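Local coordinates for periplasmic divalent cation tolerance protein CutA (Pyrococcus horikoshii, PDB 1UKU), which binds copper between two of its trimers and is involved in resistance toward heavy metals, at residues T6-W11 with E71-D76; K19-E24 with E67-L72; C29-E34 with I54-E59. One frame throughout, in Å; residues are numbered along the deposited sequence.

Interaction 1 (T6-W11 with E71-D76); sequences TTFPDW and ELHPYD
The rings of Phe8 and His73 lie in an offset stack, their planes only 6° apart and their centroids 4.7 Å from each other. Phe8 CE1 sits over one face of the imidazole, shifted toward the rim, and His73 NE2 lies over one face of the phenyl ring. At the edge of the phenyl, in its plane, CD of Pro74 packs 3.9 Å from Phe8 CD1. The imidazole is held at its edge from both segments. His73 ND1 accepts a nearly straight bond from the backbone N of Tyr75, 3.0 Å long and in the ring plane, which fixes the rotation of the ring within its own turn. His73 NE2 makes two weak bonds, to Thr7 O at 2.8 Å with an N-H...O angle of only 115°, and to Thr6 OG1 at 3.1 Å. Thr6 OG1 stands anti to its backbone N (chi1 -171°), facing His73, and is also hydrogen-bonded to Ala79 O.

Pro9 and Tyr75 reach toward each other tip to tip, with Pro9 CD 3.6 Å from Tyr75 CZ. The same Pro9 CD packs against Pro74 CG at 3.6 Å, so the two prolines and the tyrosine form one apolar patch. Tyr75 OH is hydrogen-bonded to Glu50 OE2, and the Tyr75 side chain also touches Asp48, a copper ligand, which places this edge of the contact near the metal site.

In the ferredoxin-like fold of CutA, the contact ties the end of strand 2-8 to the turn leaving helix 62-72. Phe8 also packs on helix 11-23, and its backbone pairs with strand 44-57.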
# COMPACT_ATOMS: atom_id res chain seq x y z
N THR A 6 6.62 3.80 6.07
CA THR A 6 7.03 5.08 6.62
C THR A 6 7.17 6.07 5.47
O THR A 6 7.14 5.69 4.31
CB THR A 6 8.32 4.92 7.46
OG1 THR A 6 8.57 6.16 8.16
CG2 THR A 6 9.54 4.60 6.65
N THR A 7 7.26 7.34 5.79
CA THR A 7 7.41 8.36 4.77
C THR A 7 8.58 9.22 5.10
O THR A 7 8.94 9.36 6.27
CB THR A 7 6.16 9.22 4.60
OG1 THR A 7 6.02 10.13 5.70
CG2 THR A 7 4.90 8.39 4.55
N PHE A 8 9.16 9.79 4.07
CA PHE A 8 10.37 10.62 4.16
C PHE A 8 10.19 11.92 3.39
O PHE A 8 9.42 11.97 2.44
CB PHE A 8 11.59 9.90 3.57
CG PHE A 8 11.99 8.65 4.29
CD1 PHE A 8 12.79 8.73 5.42
CD2 PHE A 8 11.56 7.38 3.85
CE1 PHE A 8 13.16 7.59 6.09
CE2 PHE A 8 11.96 6.23 4.55
CZ PHE A 8 12.74 6.35 5.68
N PRO A 9 10.89 12.98 3.79
CA PRO A 9 10.75 14.26 3.11
C PRO A 9 11.36 14.33 1.71
O PRO A 9 10.90 15.17 0.94
CB PRO A 9 11.39 15.23 4.10
CG PRO A 9 12.40 14.40 4.76
CD PRO A 9 11.68 13.08 5.01
N ASP A 10 12.33 13.49 1.37
CA ASP A 10 12.69 13.31 -0.05
C ASP A 10 13.57 12.07 -0.18
O ASP A 10 13.68 11.25 0.75
CB ASP A 10 13.38 14.53 -0.70
CG ASP A 10 13.24 14.57 -2.25
OD1 ASP A 10 12.11 14.82 -2.74
OD2 ASP A 10 14.20 14.40 -3.06
N TRP A 11 14.17 11.95 -1.36
CA TRP A 11 14.83 10.76 -1.78
C TRP A 11 16.13 10.54 -1.07
O TRP A 11 16.50 9.38 -0.82
CB TRP A 11 15.09 10.86 -3.30
CG TRP A 11 13.89 10.57 -4.12
CD1 TRP A 11 13.04 11.45 -4.68
CD2 TRP A 11 13.36 9.27 -4.39
NE1 TRP A 11 12.03 10.80 -5.33
CE2 TRP A 11 12.20 9.45 -5.14
CE3 TRP A 11 13.78 7.97 -4.08
CZ2 TRP A 11 11.44 8.35 -5.60
CZ3 TRP A 11 13.05 6.91 -4.53
CH2 TRP A 11 11.89 7.10 -5.27
N GLU A 71 15.49 6.14 15.32
CA GLU A 71 16.83 6.69 15.47
C GLU A 71 17.39 7.28 14.18
O GLU A 71 18.29 8.13 14.22
CB GLU A 71 17.78 5.62 15.97
CG GLU A 71 17.54 5.25 17.42
CD GLU A 71 18.25 3.99 17.81
OE1 GLU A 71 18.98 3.40 17.00
OE2 GLU A 71 18.07 3.57 18.98
N LEU A 72 16.89 6.85 13.03
CA LEU A 72 17.42 7.32 11.75
C LEU A 72 16.53 8.37 11.04
O LEU A 72 16.97 9.02 10.09
CB LEU A 72 17.62 6.15 10.79
CG LEU A 72 18.73 5.20 11.23
CD1 LEU A 72 18.69 3.93 10.37
CD2 LEU A 72 20.09 5.84 11.11
N HIS A 73 15.32 8.54 11.53
CA HIS A 73 14.31 9.25 10.73
C HIS A 73 14.51 10.75 10.79
O HIS A 73 14.76 11.30 11.86
CB HIS A 73 12.90 8.92 11.22
CG HIS A 73 11.88 8.99 10.13
ND1 HIS A 73 11.52 10.17 9.52
CD2 HIS A 73 11.18 8.01 9.52
CE1 HIS A 73 10.65 9.90 8.55
NE2 HIS A 73 10.44 8.59 8.53
N PRO A 74 14.38 11.43 9.65
CA PRO A 74 14.41 12.91 9.66
C PRO A 74 13.24 13.60 10.34
O PRO A 74 13.36 14.79 10.70
CB PRO A 74 14.47 13.29 8.18
CG PRO A 74 14.09 12.08 7.42
CD PRO A 74 14.35 10.89 8.28
N TYR A 75 12.11 12.92 10.52
CA TYR A 75 10.99 13.49 11.22
C TYR A 75 11.06 13.24 12.73
O TYR A 75 11.37 12.14 13.14
CB TYR A 75 9.67 12.92 10.68
CG TYR A 75 9.33 13.33 9.26
CD1 TYR A 75 9.90 14.45 8.65
CD2 TYR A 75 8.45 12.58 8.52
CE1 TYR A 75 9.54 14.83 7.38
CE2 TYR A 75 8.10 12.93 7.24
CZ TYR A 75 8.64 14.04 6.65
OH TYR A 75 8.27 14.34 5.35
N ASP A 76 10.72 14.27 13.50
CA ASP A 76 10.52 14.15 14.95
C ASP A 76 9.46 13.12 15.28
O ASP A 76 9.62 12.33 16.22
CB ASP A 76 10.06 15.49 15.57
CG ASP A 76 11.02 16.62 15.33
OD1 ASP A 76 12.24 16.41 15.48
OD2 ASP A 76 10.63 17.78 15.03

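Interaction 2 (K19-E24 with E67-L72); sequences KTLLKE and ERIKEL
Leu21 and Ile69 make the buried side of the contact, Leu21 CD1 meeting Ile69 CG1 at 3.9 Å as the two side chains cross at about a right angle. The other branch of Leu21 faces outward from there: CD2 lies against CB of Arg68 and 4.0 Å from Leu72 CD1, the two leucines sliding past each other in opposite directions. Leu72 and Thr20 carry the packing from the buried side to the partly exposed one. The Thr20 methyl stands anti to the backbone N and brings CG2 to 3.8 Å from Leu72 CD1; its hydroxyl turns back to Lys16 O in its own helix.

The outer side is polar and only partly buried. Arg68 grips Glu24 side-on, NE bonding OE2 and NH2 bonding OE1, both at 2.8 Å. The bonds are nearly straight, each carboxylate oxygen uses its syn lone pair, and the carboxylate and guanidinium planes are 11° apart. The arginine chain bends at chi2 and chi3, bringing CD and NE round toward the glutamate, whose own chain runs extended beyond CG. On the far edge of the guanidinium, Arg68 NH1 makes a salt bridge within its own helix to Glu71 OE1, which accepts through its anti lone pair at 2.9 Å. One positive group thus joins two acids, and probably eases the repulsion between them. CG of Leu72 lies over one guanidinium face, offset toward the rim, linking the salt-bridge network to the apolar layer.

The axes of 19-23 and 67-72 come no closer than 11.2 Å and run roughly antiparallel, at 141°, so the two segments meet through side chains alone. Helices 11-23 and 62-72 lie side by side on one face of the sheet, where Leu21 and Ile69 both rest on Leu55 of strand 44-57.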
# COMPACT_ATOMS: atom_id res chain seq x y z
N LYS A 19 19.09 2.19 2.90
CA LYS A 19 20.37 1.51 2.68
C LYS A 19 21.02 1.15 4.04
O LYS A 19 21.60 0.07 4.17
CB LYS A 19 21.32 2.32 1.79
CG LYS A 19 20.86 2.45 0.35
CD LYS A 19 21.83 3.22 -0.54
CE LYS A 19 21.30 3.32 -1.96
NZ LYS A 19 22.24 4.06 -2.85
N THR A 20 20.92 2.02 5.05
CA THR A 20 21.42 1.69 6.41
C THR A 20 20.68 0.47 6.97
O THR A 20 21.28 -0.40 7.58
CB THR A 20 21.25 2.88 7.33
OG1 THR A 20 22.01 3.99 6.80
CG2 THR A 20 21.80 2.59 8.68
N LEU A 21 19.37 0.40 6.77
CA LEU A 21 18.57 -0.69 7.30
C LEU A 21 18.95 -1.98 6.58
O LEU A 21 18.99 -3.04 7.23
CB LEU A 21 17.08 -0.41 7.18
CG LEU A 21 16.52 0.75 8.00
CD1 LEU A 21 15.03 0.98 7.64
CD2 LEU A 21 16.68 0.59 9.52
N LEU A 22 19.23 -1.92 5.28
CA LEU A 22 19.70 -3.09 4.54
C LEU A 22 21.07 -3.53 5.07
O LEU A 22 21.29 -4.71 5.31
CB LEU A 22 19.75 -2.82 3.03
CG LEU A 22 18.37 -2.82 2.35
CD1 LEU A 22 18.44 -2.12 1.01
CD2 LEU A 22 17.84 -4.22 2.17
N LYS A 23 21.97 -2.58 5.25
CA LYS A 23 23.31 -2.91 5.76
C LYS A 23 23.24 -3.58 7.12
O LYS A 23 24.05 -4.47 7.42
CB LYS A 23 24.18 -1.67 5.82
CG LYS A 23 24.61 -1.21 4.40
CD LYS A 23 25.65 -0.11 4.40
CE LYS A 23 25.38 1.01 5.38
NZ LYS A 23 26.18 2.22 5.05
N GLU A 24 22.29 -3.16 7.96
CA GLU A 24 22.08 -3.70 9.29
C GLU A 24 21.25 -4.95 9.28
O GLU A 24 20.97 -5.52 10.33
CB GLU A 24 21.49 -2.63 10.21
CG GLU A 24 22.52 -1.56 10.47
CD GLU A 24 22.04 -0.43 11.34
OE1 GLU A 24 22.71 0.62 11.35
OE2 GLU A 24 21.00 -0.60 12.01
N GLU A 67 12.74 0.71 16.39
CA GLU A 67 13.69 1.56 17.12
C GLU A 67 14.72 2.17 16.19
O GLU A 67 15.01 3.36 16.30
CB GLU A 67 14.41 0.77 18.22
CG GLU A 67 15.49 1.59 18.95
CD GLU A 67 14.99 2.83 19.69
OE1 GLU A 67 15.79 3.80 19.88
OE2 GLU A 67 13.82 2.92 20.09
N ARG A 68 15.25 1.38 15.26
CA ARG A 68 16.23 1.92 14.34
C ARG A 68 15.64 3.00 13.43
O ARG A 68 16.28 4.02 13.17
CB ARG A 68 16.92 0.82 13.54
CG ARG A 68 18.02 0.14 14.29
CD ARG A 68 19.14 1.09 14.77
NE ARG A 68 20.14 1.45 13.77
CZ ARG A 68 20.75 2.64 13.68
NH1 ARG A 68 20.44 3.64 14.50
NH2 ARG A 68 21.69 2.83 12.78
N ILE A 69 14.41 2.82 12.97
CA ILE A 69 13.81 3.85 12.17
C ILE A 69 13.64 5.11 13.00
O ILE A 69 13.90 6.20 12.49
CB ILE A 69 12.48 3.39 11.56
CG1 ILE A 69 12.73 2.29 10.52
CG2 ILE A 69 11.73 4.58 10.90
CD1 ILE A 69 11.46 1.56 10.10
N LYS A 70 13.23 4.98 14.26
CA LYS A 70 13.09 6.17 15.11
C LYS A 70 14.42 6.91 15.18
O LYS A 70 14.46 8.12 15.12
CB LYS A 70 12.61 5.79 16.51
CG LYS A 70 11.17 5.39 16.59
CD LYS A 70 10.85 4.65 17.87
CE LYS A 70 10.84 5.55 19.06
NZ LYS A 70 10.53 4.73 20.27
N GLU A 71 15.49 6.14 15.32
CA GLU A 71 16.83 6.69 15.47
C GLU A 71 17.39 7.28 14.18
O GLU A 71 18.29 8.13 14.22
CB GLU A 71 17.78 5.62 15.97
CG GLU A 71 17.54 5.25 17.42
CD GLU A 71 18.25 3.99 17.81
OE1 GLU A 71 18.98 3.40 17.00
OE2 GLU A 71 18.07 3.57 18.98
N LEU A 72 16.89 6.85 13.03
CA LEU A 72 17.42 7.32 11.75
C LEU A 72 16.53 8.37 11.04
O LEU A 72 16.97 9.02 10.09
CB LEU A 72 17.62 6.15 10.79
CG LEU A 72 18.73 5.20 11.23
CD1 LEU A 72 18.69 3.93 10.37
CD2 LEU A 72 20.09 5.84 11.11

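Interaction 3 (C29-E34 with I54-E59); sequences CANLRE and ILKTRE
Asn31 and Ile54 form an antiparallel hydrogen-bonded pair, with Asn31 N to Ile54 O at 2.8 Å and Ile54 N to Asn31 O at 2.9 Å. Lys56 N also donates to Cys29 O at 3.0 Å, beyond the non-hydrogen-bonded pair of Ala30 and Leu55. Around that pair, CA-H...O contacts supplement the ladder, the shorter from Ala30 CA to Ile54 O at 3.2 Å.

The apolar contact across the strands is made on the face bearing Ala30 and Leu55, where Ala30 CB touches Leu55 CD2 at 3.6 Å.

On the face of Cys29, Asn31, Ile54 and Lys56 the chemistry is mixed. As modelled, the Lys56 chain bends at chi3 and chi4 and crosses Asn31 at about a right angle, but the placement of its end beside the Cys29 sulfur is doubtful. Asn31 ND2 donates to Ala30 O at 3.1 Å from above the carbonyl plane, which helps fix the amide, while Asn31 OD1 is hydrogen-bonded to OH of Tyr5 of the third subunit.

These strands are the arms of the hairpin 29-41 and 44-57. Val18 of helix 11-23 packs on Ala30 and Leu55, Tyr92 of helix 90-99 touches Cys29 and Lys56, and strand 2-8 flanks strand 44-57. Residues Cys29 to Leu32 also pair antiparallel with a strand of the third subunit, continuing the sheet through the trimer interface.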
# COMPACT_ATOMS: atom_id res chain seq x y z
N CYS A 29 14.05 -5.81 1.84
CA CYS A 29 13.89 -4.95 0.69
C CYS A 29 12.99 -3.79 1.02
O CYS A 29 12.27 -3.78 2.02
CB CYS A 29 13.36 -5.73 -0.47
SG CYS A 29 11.79 -6.31 -0.14
N ALA A 30 13.10 -2.76 0.17
CA ALA A 30 12.32 -1.54 0.25
C ALA A 30 11.81 -1.17 -1.15
O ALA A 30 12.49 -1.41 -2.14
CB ALA A 30 13.12 -0.46 0.82
N ASN A 31 10.58 -0.66 -1.22
CA ASN A 31 10.02 -0.09 -2.43
C ASN A 31 9.70 1.39 -2.11
O ASN A 31 8.94 1.67 -1.19
CB ASN A 31 8.72 -0.80 -2.82
CG ASN A 31 8.88 -2.24 -3.26
OD1 ASN A 31 7.85 -2.89 -3.45
ND2 ASN A 31 10.10 -2.74 -3.49
N LEU A 32 10.29 2.30 -2.87
CA LEU A 32 10.17 3.75 -2.62
C LEU A 32 9.45 4.39 -3.77
O LEU A 32 9.77 4.16 -4.92
CB LEU A 32 11.54 4.40 -2.49
CG LEU A 32 12.27 4.20 -1.15
CD1 LEU A 32 12.35 2.77 -0.65
CD2 LEU A 32 13.66 4.84 -1.23
N ARG A 33 8.50 5.26 -3.47
CA ARG A 33 7.79 6.02 -4.51
C ARG A 33 7.26 7.33 -3.92
O ARG A 33 6.89 7.40 -2.76
CB ARG A 33 6.68 5.23 -5.20
CG ARG A 33 5.34 5.20 -4.50
CD ARG A 33 5.34 4.42 -3.28
NE ARG A 33 4.05 4.47 -2.54
CZ ARG A 33 3.64 5.44 -1.74
NH1 ARG A 33 4.33 6.53 -1.57
NH2 ARG A 33 2.50 5.31 -1.07
N GLU A 34 7.26 8.36 -4.74
CA GLU A 34 6.73 9.66 -4.35
C GLU A 34 5.23 9.65 -4.04
O GLU A 34 4.45 8.90 -4.63
CB GLU A 34 7.04 10.68 -5.46
CG GLU A 34 8.53 11.01 -5.57
CD GLU A 34 8.87 11.82 -6.82
OE1 GLU A 34 10.08 11.87 -7.18
OE2 GLU A 34 7.96 12.41 -7.44
N ILE A 54 7.91 1.31 1.48
CA ILE A 54 7.33 0.04 1.85
C ILE A 54 8.50 -0.91 2.12
O ILE A 54 9.25 -1.28 1.21
CB ILE A 54 6.44 -0.51 0.71
CG1 ILE A 54 5.27 0.44 0.41
CG2 ILE A 54 5.89 -1.89 1.09
CD1 ILE A 54 4.70 0.31 -1.01
N LEU A 55 8.64 -1.32 3.37
CA LEU A 55 9.71 -2.20 3.82
C LEU A 55 9.19 -3.59 4.12
O LEU A 55 8.09 -3.73 4.61
CB LEU A 55 10.37 -1.63 5.09
CG LEU A 55 10.63 -0.11 5.13
CD1 LEU A 55 11.21 0.29 6.43
CD2 LEU A 55 11.54 0.31 3.97
N LYS A 56 10.00 -4.60 3.83
CA LYS A 56 9.58 -6.00 4.01
C LYS A 56 10.57 -6.67 4.94
O LYS A 56 11.77 -6.61 4.72
CB LYS A 56 9.49 -6.72 2.66
CG LYS A 56 8.59 -5.97 1.64
CD LYS A 56 8.69 -6.46 0.18
CE LYS A 56 8.90 -5.31 -0.87
NZ LYS A 56 10.35 -4.83 -1.14
N THR A 57 10.07 -7.29 6.02
CA THR A 57 10.99 -7.96 6.96
C THR A 57 10.25 -9.07 7.73
O THR A 57 9.10 -9.37 7.44
CB THR A 57 11.68 -6.95 7.89
OG1 THR A 57 12.79 -7.59 8.55
CG2 THR A 57 10.75 -6.45 8.98
N ARG A 58 10.95 -9.68 8.68
CA ARG A 58 10.36 -10.68 9.54
C ARG A 58 9.62 -10.08 10.70
O ARG A 58 10.01 -9.06 11.23
CB ARG A 58 11.43 -11.62 10.12
CG ARG A 58 12.33 -12.30 9.12
CD ARG A 58 13.07 -13.48 9.72
NE ARG A 58 13.72 -13.16 10.98
CZ ARG A 58 15.02 -12.97 11.13
NH1 ARG A 58 15.85 -12.98 10.07
NH2 ARG A 58 15.51 -12.71 12.34
N GLU A 59 8.59 -10.77 11.17
CA GLU A 59 7.87 -10.34 12.36
C GLU A 59 8.75 -10.12 13.57
O GLU A 59 8.59 -9.14 14.31
CB GLU A 59 6.88 -11.41 12.80
CG GLU A 59 5.64 -11.51 12.00
CD GLU A 59 5.78 -12.38 10.80
OE1 GLU A 59 6.96 -12.69 10.45
OE2 GLU A 59 4.72 -12.79 10.27

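How the interactions relate
Interaction 3 is the buried one, a backbone ladder inside the sheet, whereas interactions 1 and 2 are partly buried and rely on side chains. Both of these use helix 62-72, their segments overlapping at Glu71 and Leu72, of which Leu72 touches across in interaction 2 alone. Interaction 2 joins that helix to helix 11-23 through leucines and a salt bridge, and interaction 1 joins its exit turn to strand 2-8 through stacked rings and prolines. Leu55, in the ladder of interaction 3, packs with CD1 3.9 Å from Ile69 CD1 of interaction 2. Trp11 packs on Leu32, linking interactions 1 and 3. Interaction 1 lies nearest the copper site.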